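Local coordinates for VP4 CORE protein (Bluetongue virus, PDB 2JHP) that forms part of the inner viral core and caps viral RNA, serving as a multifunctional assembly line with S-adenosylmethionine-dependent methyltransferase domains, at residues G297-I309 with Y334-S346. Sequence-based numbering, arbitrary orientation.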
ATOM      1  N   GLY A 297      34.161  -3.522  -8.940  1.00 17.66           N
ATOM      2  CA  GLY A 297      33.311  -2.339  -8.844  1.00 26.43           C
ATOM      3  C   GLY A 297      33.380  -1.644 -10.190  1.00 32.69           C
ATOM      4  O   GLY A 297      34.454  -1.549 -10.793  1.00 64.06           O
ATOM      5  N   GLY A 298      32.244  -1.165 -10.675  1.00 30.36           N
ATOM      6  CA  GLY A 298      32.169  -0.643 -12.035  1.00 33.22           C
ATOM      7  C   GLY A 298      31.362  -1.586 -12.904  1.00 14.77           C
ATOM      8  O   GLY A 298      30.616  -1.140 -13.775  1.00 45.62           O
ATOM      9  N   ALA A 299      31.509  -2.891 -12.654  1.00 49.74           N
ATOM     10  CA  ALA A 299      30.716  -3.926 -13.322  1.00 45.61           C
ATOM     11  C   ALA A 299      29.530  -4.393 -12.469  1.00 29.12           C
ATOM     12  O   ALA A 299      28.564  -4.972 -12.983  1.00 14.32           O
ATOM     13  CB  ALA A 299      31.601  -5.111 -13.692  1.00 22.98           C
ATOM     14  N   PHE A 300      29.606  -4.141 -11.166  1.00 13.60           N
ATOM     15  CA  PHE A 300      28.582  -4.606 -10.230  1.00  6.88           C
ATOM     16  C   PHE A 300      27.948  -3.479  -9.450  1.00 13.11           C
ATOM     17  O   PHE A 300      28.640  -2.652  -8.877  1.00 26.25           O
ATOM     18  CB  PHE A 300      29.179  -5.598  -9.234  1.00 15.81           C
ATOM     19  CG  PHE A 300      29.363  -6.973  -9.783  1.00 15.86           C
ATOM     20  CD1 PHE A 300      30.575  -7.353 -10.331  1.00 38.65           C
ATOM     21  CD2 PHE A 300      28.311  -7.895  -9.744  1.00  4.89           C
ATOM     22  CE1 PHE A 300      30.738  -8.620 -10.831  1.00  8.22           C
ATOM     23  CE2 PHE A 300      28.456  -9.175 -10.249  1.00 19.56           C
ATOM     24  CZ  PHE A 300      29.667  -9.546 -10.787  1.00-12.22           C
ATOM     25  N   SER A 301      26.620  -3.469  -9.409  1.00 -8.49           N
ATOM     26  CA  SER A 301      25.884  -2.508  -8.569  1.00 -8.47           C
ATOM     27  C   SER A 301      26.086  -2.747  -7.057  1.00  7.54           C
ATOM     28  O   SER A 301      26.068  -1.802  -6.258  1.00 12.96           O
ATOM     29  CB  SER A 301      24.398  -2.615  -8.858  1.00  9.50           C
ATOM     30  OG  SER A 301      23.906  -3.829  -8.318  1.00 22.27           O
ATOM     31  N   SER A 302      26.244  -4.012  -6.677  1.00 13.45           N
ATOM     32  CA  SER A 302      26.243  -4.397  -5.273  1.00 11.73           C
ATOM     33  C   SER A 302      26.826  -5.784  -5.062  1.00 21.07           C
ATOM     34  O   SER A 302      26.860  -6.599  -5.979  1.00 22.89           O
ATOM     35  CB  SER A 302      24.819  -4.345  -4.704  1.00 16.19           C
ATOM     36  OG  SER A 302      23.877  -4.882  -5.624  1.00 15.86           O
ATOM     37  N   ALA A 303      27.282  -6.042  -3.844  1.00 26.26           N
ATOM     38  CA  ALA A 303      27.813  -7.347  -3.489  1.00 19.24           C
ATOM     39  C   ALA A 303      27.321  -7.749  -2.112  1.00 27.05           C
ATOM     40  O   ALA A 303      27.153  -6.901  -1.227  1.00 20.14           O
ATOM     41  CB  ALA A 303      29.331  -7.334  -3.528  1.00 18.12           C
ATOM     42  N   LEU A 304      27.070  -9.042  -1.943  1.00 15.35           N
ATOM     43  CA  LEU A 304      26.806  -9.596  -0.617  1.00 21.17           C
ATOM     44  C   LEU A 304      27.814 -10.703  -0.298  1.00 13.52           C
ATOM     45  O   LEU A 304      27.803 -11.764  -0.927  1.00 17.83           O
ATOM     46  CB  LEU A 304      25.368 -10.107  -0.514  1.00 11.54           C
ATOM     47  CG  LEU A 304      24.774 -10.231   0.892  1.00 22.07           C
ATOM     48  CD1 LEU A 304      24.621  -8.877   1.592  1.00 19.19           C
ATOM     49  CD2 LEU A 304      23.435 -10.913   0.798  1.00 17.70           C
ATOM     50  N   ILE A 305      28.684 -10.442   0.672  1.00 17.15           N
ATOM     51  CA  ILE A 305      29.755 -11.380   1.024  1.00 16.82           C
ATOM     52  C   ILE A 305      29.526 -12.104   2.366  1.00 20.14           C
ATOM     53  O   ILE A 305      29.067 -11.509   3.348  1.00 16.17           O
ATOM     54  CB  ILE A 305      31.151 -10.670   1.050  1.00 17.02           C
ATOM     55  CG1 ILE A 305      31.301  -9.644  -0.099  1.00 10.01           C
ATOM     56  CG2 ILE A 305      32.292 -11.701   1.075  1.00 11.40           C
ATOM     57  CD1 ILE A 305      31.385 -10.222  -1.518  1.00 15.73           C
ATOM     58  N   LYS A 306      29.854 -13.392   2.387  1.00 22.45           N
ATOM     59  CA  LYS A 306      29.876 -14.185   3.613  1.00 19.17           C
ATOM     60  C   LYS A 306      30.803 -13.533   4.637  1.00 29.13           C
ATOM     61  O   LYS A 306      31.899 -13.088   4.293  1.00 24.70           O
ATOM     62  CB  LYS A 306      30.365 -15.594   3.295  1.00 14.73           C
ATOM     63  CG  LYS A 306      29.974 -16.654   4.297  1.00 14.12           C
ATOM     64  CD  LYS A 306      30.845 -17.899   4.121  1.00 37.30           C
ATOM     65  CE  LYS A 306      30.058 -19.180   4.341  1.00 48.98           C
ATOM     66  NZ  LYS A 306      29.155 -19.073   5.511  1.00 19.11           N
ATOM     67  N   HIS A 307      30.365 -13.467   5.889  1.00 26.95           N
ATOM     68  CA  HIS A 307      31.140 -12.773   6.903  1.00 15.19           C
ATOM     69  C   HIS A 307      31.165 -13.495   8.243  1.00 18.27           C
ATOM     70  O   HIS A 307      30.382 -13.175   9.136  1.00 19.32           O
ATOM     71  CB  HIS A 307      30.602 -11.353   7.094  1.00 14.63           C
ATOM     72  CG  HIS A 307      31.552 -10.439   7.798  1.00 14.83           C
ATOM     73  ND1 HIS A 307      31.537 -10.262   9.165  1.00 37.65           N
ATOM     74  CD2 HIS A 307      32.549  -9.652   7.326  1.00 13.67           C
ATOM     75  CE1 HIS A 307      32.482  -9.402   9.503  1.00 11.37           C
ATOM     76  NE2 HIS A 307      33.114  -9.021   8.407  1.00 23.69           N
ATOM     77  N   ARG A 308      32.064 -14.464   8.392  1.00 17.81           N
ATOM     78  CA  ARG A 308      32.241 -15.118   9.699  1.00 17.91           C
ATOM     79  C   ARG A 308      33.156 -14.287  10.593  1.00 16.82           C
ATOM     80  O   ARG A 308      34.221 -13.855  10.165  1.00 18.77           O
ATOM     81  CB  ARG A 308      32.717 -16.591   9.593  1.00 15.17           C
ATOM     82  CG  ARG A 308      33.687 -16.919   8.449  1.00 38.04           C
ATOM     83  CD  ARG A 308      32.972 -17.358   7.148  1.00 -8.33           C
ATOM     84  NE  ARG A 308      33.129 -18.784   6.880  1.00 31.77           N
ATOM     85  CZ  ARG A 308      33.982 -19.293   5.997  1.00 29.65           C
ATOM     86  NH1 ARG A 308      34.777 -18.501   5.280  1.00  6.23           N
ATOM     87  NH2 ARG A 308      34.045 -20.606   5.841  1.00  7.54           N
ATOM     88  N   ILE A 309      32.703 -14.040  11.821  1.00 13.73           N
ATOM     89  CA  ILE A 309      33.491 -13.331  12.830  1.00 12.94           C
ATOM     90  C   ILE A 309      34.539 -14.260  13.442  1.00 13.86           C
ATOM     91  O   ILE A 309      34.197 -15.332  13.949  1.00 19.60           O
ATOM     92  CB  ILE A 309      32.614 -12.790  13.972  1.00 23.45           C
ATOM     93  CG1 ILE A 309      31.266 -12.328  13.425  1.00  4.43           C
ATOM     94  CG2 ILE A 309      33.349 -11.671  14.727  1.00-10.37           C
ATOM     95  CD1 ILE A 309      30.114 -12.439  14.404  1.00 18.39           C
ATOM     96  N   TYR A 334      27.670 -17.390  14.538  1.00 13.95           N
ATOM     97  CA  TYR A 334      28.413 -16.122  14.542  1.00 12.78           C
ATOM     98  C   TYR A 334      28.922 -15.730  13.174  1.00 11.33           C
ATOM     99  O   TYR A 334      30.127 -15.664  12.919  1.00 16.26           O
ATOM    100  CB  TYR A 334      29.530 -16.134  15.576  1.00 15.77           C
ATOM    101  CG  TYR A 334      28.996 -15.960  16.965  1.00 37.95           C
ATOM    102  CD1 TYR A 334      28.827 -17.059  17.802  1.00 11.09           C
ATOM    103  CD2 TYR A 334      28.631 -14.700  17.434  1.00 98.15           C
ATOM    104  CE1 TYR A 334      28.325 -16.912  19.079  1.00 -6.95           C
ATOM    105  CE2 TYR A 334      28.121 -14.536  18.701  1.00-16.56           C
ATOM    106  CZ  TYR A 334      27.978 -15.645  19.526  1.00 29.11           C
ATOM    107  OH  TYR A 334      27.486 -15.495  20.795  1.00-15.39           O
ATOM    108  N   GLU A 335      27.962 -15.450  12.312  1.00 15.00           N
ATOM    109  CA  GLU A 335      28.197 -15.112  10.922  1.00 21.78           C
ATOM    110  C   GLU A 335      27.205 -14.027  10.527  1.00 14.74           C
ATOM    111  O   GLU A 335      26.015 -14.095  10.863  1.00 19.03           O
ATOM    112  CB  GLU A 335      27.997 -16.358  10.070  1.00 39.57           C
ATOM    113  CG  GLU A 335      28.280 -16.198   8.610  1.00 31.98           C
ATOM    114  CD  GLU A 335      28.099 -17.506   7.871  1.00 42.34           C
ATOM    115  OE1 GLU A 335      28.952 -18.403   8.052  1.00 33.42           O
ATOM    116  OE2 GLU A 335      27.105 -17.641   7.116  1.00 25.25           O
ATOM    117  N   LEU A 336      27.711 -13.012   9.843  1.00 18.89           N
ATOM    118  CA  LEU A 336      26.880 -11.930   9.341  1.00 20.10           C
ATOM    119  C   LEU A 336      26.966 -11.927   7.833  1.00 29.41           C
ATOM    120  O   LEU A 336      27.576 -12.824   7.244  1.00 19.24           O
ATOM    121  CB  LEU A 336      27.358 -10.584   9.891  1.00 19.82           C
ATOM    122  CG  LEU A 336      27.504 -10.461  11.409  1.00  2.32           C
ATOM    123  CD1 LEU A 336      28.260  -9.204  11.718  1.00  7.80           C
ATOM    124  CD2 LEU A 336      26.166 -10.471  12.141  1.00 19.26           C
ATOM    125  N   ARG A 337      26.349 -10.927   7.213  1.00 21.15           N
ATOM    126  CA  ARG A 337      26.492 -10.704   5.779  1.00 12.65           C
ATOM    127  C   ARG A 337      27.067  -9.324   5.530  1.00 17.31           C
ATOM    128  O   ARG A 337      26.735  -8.358   6.220  1.00 24.63           O
ATOM    129  CB  ARG A 337      25.159 -10.878   5.049  1.00  7.10           C
ATOM    130  CG  ARG A 337      24.665 -12.313   4.980  1.00 22.09           C
ATOM    131  CD  ARG A 337      25.599 -13.183   4.165  1.00  6.06           C
ATOM    132  NE  ARG A 337      25.375 -14.600   4.427  1.00  4.35           N
ATOM    133  CZ  ARG A 337      26.075 -15.591   3.879  1.00 39.15           C
ATOM    134  NH1 ARG A 337      27.042 -15.338   3.004  1.00 12.92           N
ATOM    135  NH2 ARG A 337      25.797 -16.848   4.196  1.00 13.17           N
ATOM    136  N   ASN A 338      27.962  -9.255   4.558  1.00 19.22           N
ATOM    137  CA  ASN A 338      28.634  -8.020   4.225  1.00 15.04           C
ATOM    138  C   ASN A 338      28.023  -7.470   2.967  1.00 22.76           C
ATOM    139  O   ASN A 338      28.225  -8.020   1.886  1.00 22.65           O
ATOM    140  CB  ASN A 338      30.128  -8.271   4.018  1.00 24.31           C
ATOM    141  CG  ASN A 338      30.921  -6.992   3.819  1.00 26.33           C
ATOM    142  OD1 ASN A 338      32.131  -7.039   3.648  1.00 29.22           O
ATOM    143  ND2 ASN A 338      30.248  -5.850   3.835  1.00  9.37           N
ATOM    144  N   PHE A 339      27.247  -6.404   3.117  1.00 25.58           N
ATOM    145  CA  PHE A 339      26.706  -5.711   1.966  1.00 19.64           C
ATOM    146  C   PHE A 339      27.682  -4.636   1.489  1.00 20.79           C
ATOM    147  O   PHE A 339      28.198  -3.842   2.289  1.00 22.77           O
ATOM    148  CB  PHE A 339      25.323  -5.109   2.255  1.00  9.78           C
ATOM    149  CG  PHE A 339      24.809  -4.237   1.144  1.00 42.18           C
ATOM    150  CD1 PHE A 339      24.396  -4.794  -0.063  1.00 15.17           C
ATOM    151  CD2 PHE A 339      24.770  -2.858   1.290  1.00 14.55           C
ATOM    152  CE1 PHE A 339      23.939  -3.988  -1.095  1.00 13.46           C
ATOM    153  CE2 PHE A 339      24.316  -2.047   0.264  1.00 18.33           C
ATOM    154  CZ  PHE A 339      23.900  -2.609  -0.929  1.00 26.72           C
ATOM    155  N   MET A 340      27.924  -4.628   0.183  1.00 19.58           N
ATOM    156  CA  MET A 340      28.849  -3.696  -0.427  1.00 15.12           C
ATOM    157  C   MET A 340      28.106  -2.943  -1.520  1.00 16.29           C
ATOM    158  O   MET A 340      27.646  -3.549  -2.492  1.00 24.03           O
ATOM    159  CB  MET A 340      30.050  -4.441  -1.031  1.00  7.01           C
ATOM    160  CG  MET A 340      30.900  -5.276  -0.055  1.00 16.83           C
ATOM    161  SD  MET A 340      32.213  -6.260  -0.839  1.00 20.02           S
ATOM    162  CE  MET A 340      33.221  -4.972  -1.550  1.00  8.55           C
ATOM    163  N   ARG A 341      27.967  -1.626  -1.352  1.00 -7.66           N
ATOM    164  CA  ARG A 341      27.401  -0.778  -2.399  1.00  1.04           C
ATOM    165  C   ARG A 341      28.538  -0.299  -3.281  1.00  8.94           C
ATOM    166  O   ARG A 341      29.507   0.299  -2.805  1.00 11.49           O
ATOM    167  CB  ARG A 341      26.637   0.401  -1.817  1.00  2.72           C
ATOM    168  CG  ARG A 341      25.641   1.020  -2.813  1.00-10.83           C
ATOM    169  CD  ARG A 341      25.895   2.494  -2.982  1.00 35.94           C
ATOM    170  NE  ARG A 341      27.039   2.743  -3.843  1.00 14.37           N
ATOM    171  CZ  ARG A 341      27.835   3.800  -3.760  1.00 59.21           C
ATOM    172  NH1 ARG A 341      27.627   4.732  -2.838  1.00 -3.44           N
ATOM    173  NH2 ARG A 341      28.850   3.918  -4.601  1.00 47.36           N
ATOM    174  N   LEU A 342      28.425  -0.592  -4.567  1.00 17.16           N
ATOM    175  CA  LEU A 342      29.499  -0.316  -5.502  1.00 18.90           C
ATOM    176  C   LEU A 342      29.054   0.673  -6.575  1.00 22.12           C
ATOM    177  O   LEU A 342      27.931   1.152  -6.562  1.00 16.07           O
ATOM    178  CB  LEU A 342      29.976  -1.623  -6.146  1.00 25.93           C
ATOM    179  CG  LEU A 342      30.442  -2.760  -5.238  1.00 27.22           C
ATOM    180  CD1 LEU A 342      30.593  -4.055  -6.031  1.00 -8.96           C
ATOM    181  CD2 LEU A 342      31.747  -2.408  -4.551  1.00 -9.90           C
ATOM    182  N   ARG A 343      29.955   1.007  -7.486  1.00 16.06           N
ATOM    183  CA  ARG A 343      29.548   1.688  -8.696  1.00 20.41           C
ATOM    184  C   ARG A 343      29.398   0.575  -9.710  1.00 20.99           C
ATOM    185  O   ARG A 343      29.972  -0.506  -9.537  1.00 23.94           O
ATOM    186  CB  ARG A 343      30.557   2.757  -9.133  1.00 34.24           C
ATOM    187  CG  ARG A 343      31.980   2.281  -9.257  1.00174.86           C
ATOM    188  CD  ARG A 343      32.823   2.625  -8.031  1.00 -5.87           C
ATOM    189  NE  ARG A 343      33.964   1.711  -7.917  1.00 14.52           N
ATOM    190  CZ  ARG A 343      34.920   1.572  -8.836  1.00-13.92           C
ATOM    191  NH1 ARG A 343      34.893   2.284  -9.961  1.00 22.85           N
ATOM    192  NH2 ARG A 343      35.904   0.703  -8.636  1.00 23.95           N
ATOM    193  N   GLY A 344      28.630   0.833 -10.757  1.00 16.41           N
ATOM    194  CA  GLY A 344      28.178  -0.213 -11.664  1.00 13.29           C
ATOM    195  C   GLY A 344      26.726   0.103 -11.947  1.00 13.11           C
ATOM    196  O   GLY A 344      26.015   0.585 -11.059  1.00 16.16           O
ATOM    197  N   TYR A 345      26.280  -0.131 -13.181  1.00  5.78           N
ATOM    198  CA  TYR A 345      24.911   0.213 -13.553  1.00 -5.53           C
ATOM    199  C   TYR A 345      23.906  -0.395 -12.570  1.00  8.54           C
ATOM    200  O   TYR A 345      24.069  -1.535 -12.120  1.00 18.78           O
ATOM    201  CB  TYR A 345      24.609  -0.192 -14.997  1.00  6.80           C
ATOM    202  CG  TYR A 345      23.244   0.237 -15.456  1.00 11.48           C
ATOM    203  CD1 TYR A 345      22.168  -0.639 -15.391  1.00 -6.29           C
ATOM    204  CD2 TYR A 345      23.018   1.527 -15.932  1.00 10.03           C
ATOM    205  CE1 TYR A 345      20.893  -0.249 -15.806  1.00 -7.47           C
ATOM    206  CE2 TYR A 345      21.745   1.930 -16.348  1.00  3.52           C
ATOM    207  CZ  TYR A 345      20.690   1.033 -16.285  1.00 51.30           C
ATOM    208  OH  TYR A 345      19.432   1.407 -16.698  1.00  6.30           O
ATOM    209  N   SER A 346      22.887   0.396 -12.229  1.00  2.26           N
ATOM    210  CA  SER A 346      21.867   0.006 -11.256  1.00  9.52           C
ATOM    211  C   SER A 346      20.545   0.699 -11.550  1.00 15.22           C
ATOM    212  O   SER A 346      20.513   1.895 -11.822  1.00 14.67           O
ATOM    213  CB  SER A 346      22.322   0.338  -9.835  1.00 12.02           C
ATOM    214  OG  SER A 346      21.254   0.205  -8.913  1.00 16.58           O
TER
HETATM  215  O   HOH W   1      25.981  -3.398 -12.418  1.00  0.27           O
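Lys-306 starts with CG anti to the backbone N (chi1 -158°) and then bends at chi3 and chi4, whereas Glu-335 reaches out extended (chi1 -177°); their charged ends meet. Lys-306 NZ lies 2.6 Å from Glu-335 OE1 and approaches from above the carboxylate plane. Arg-337, folded back at chi2, joins this salt-bridge network: its NH2 lies 3.3 Å from Glu-335 OE2, attracted by charge without an N-H aimed at the oxygen. Arg-337 NH1 packs against Lys-306 CB, 3.3 Å away, while Gln-326 and a second acid, Asp-265, hold the guanidinium from outside. Long basic chains suit this place: the lysine reaches Glu-335 from the neighbouring strand, the arginine from two residues along.

Beneath these groups the antiparallel strands are laced by backbone bonds, among them a nearly straight one from Ile-305 N to Asn-338 O at 2.7 Å. On the other face Ile-305 CG1 touches Met-340 SD at 3.6 Å, and the small Ala-303 places CB 3.9 Å from Met-340 CB. Where the strands run out, Leu-342 N donates to Ser-301 O at 3.1 Å; beyond, Gly-298 and Gly-344 both have positive phi, which glycine adopts readily.

Strand 302-308 runs parallel to 260-264, and 335-341, antiparallel to it, is the reversed seventh strand of the 3-2-1-4-5-7-6 sheet of a class I methyltransferase. Lys-306, its side chain about 6 Å from bound S-adenosyl-L-homocysteine, and its partner Glu-335 are consistent with the Lys-Asp-Lys-Glu centre of cap 2'-O-methyltransferases.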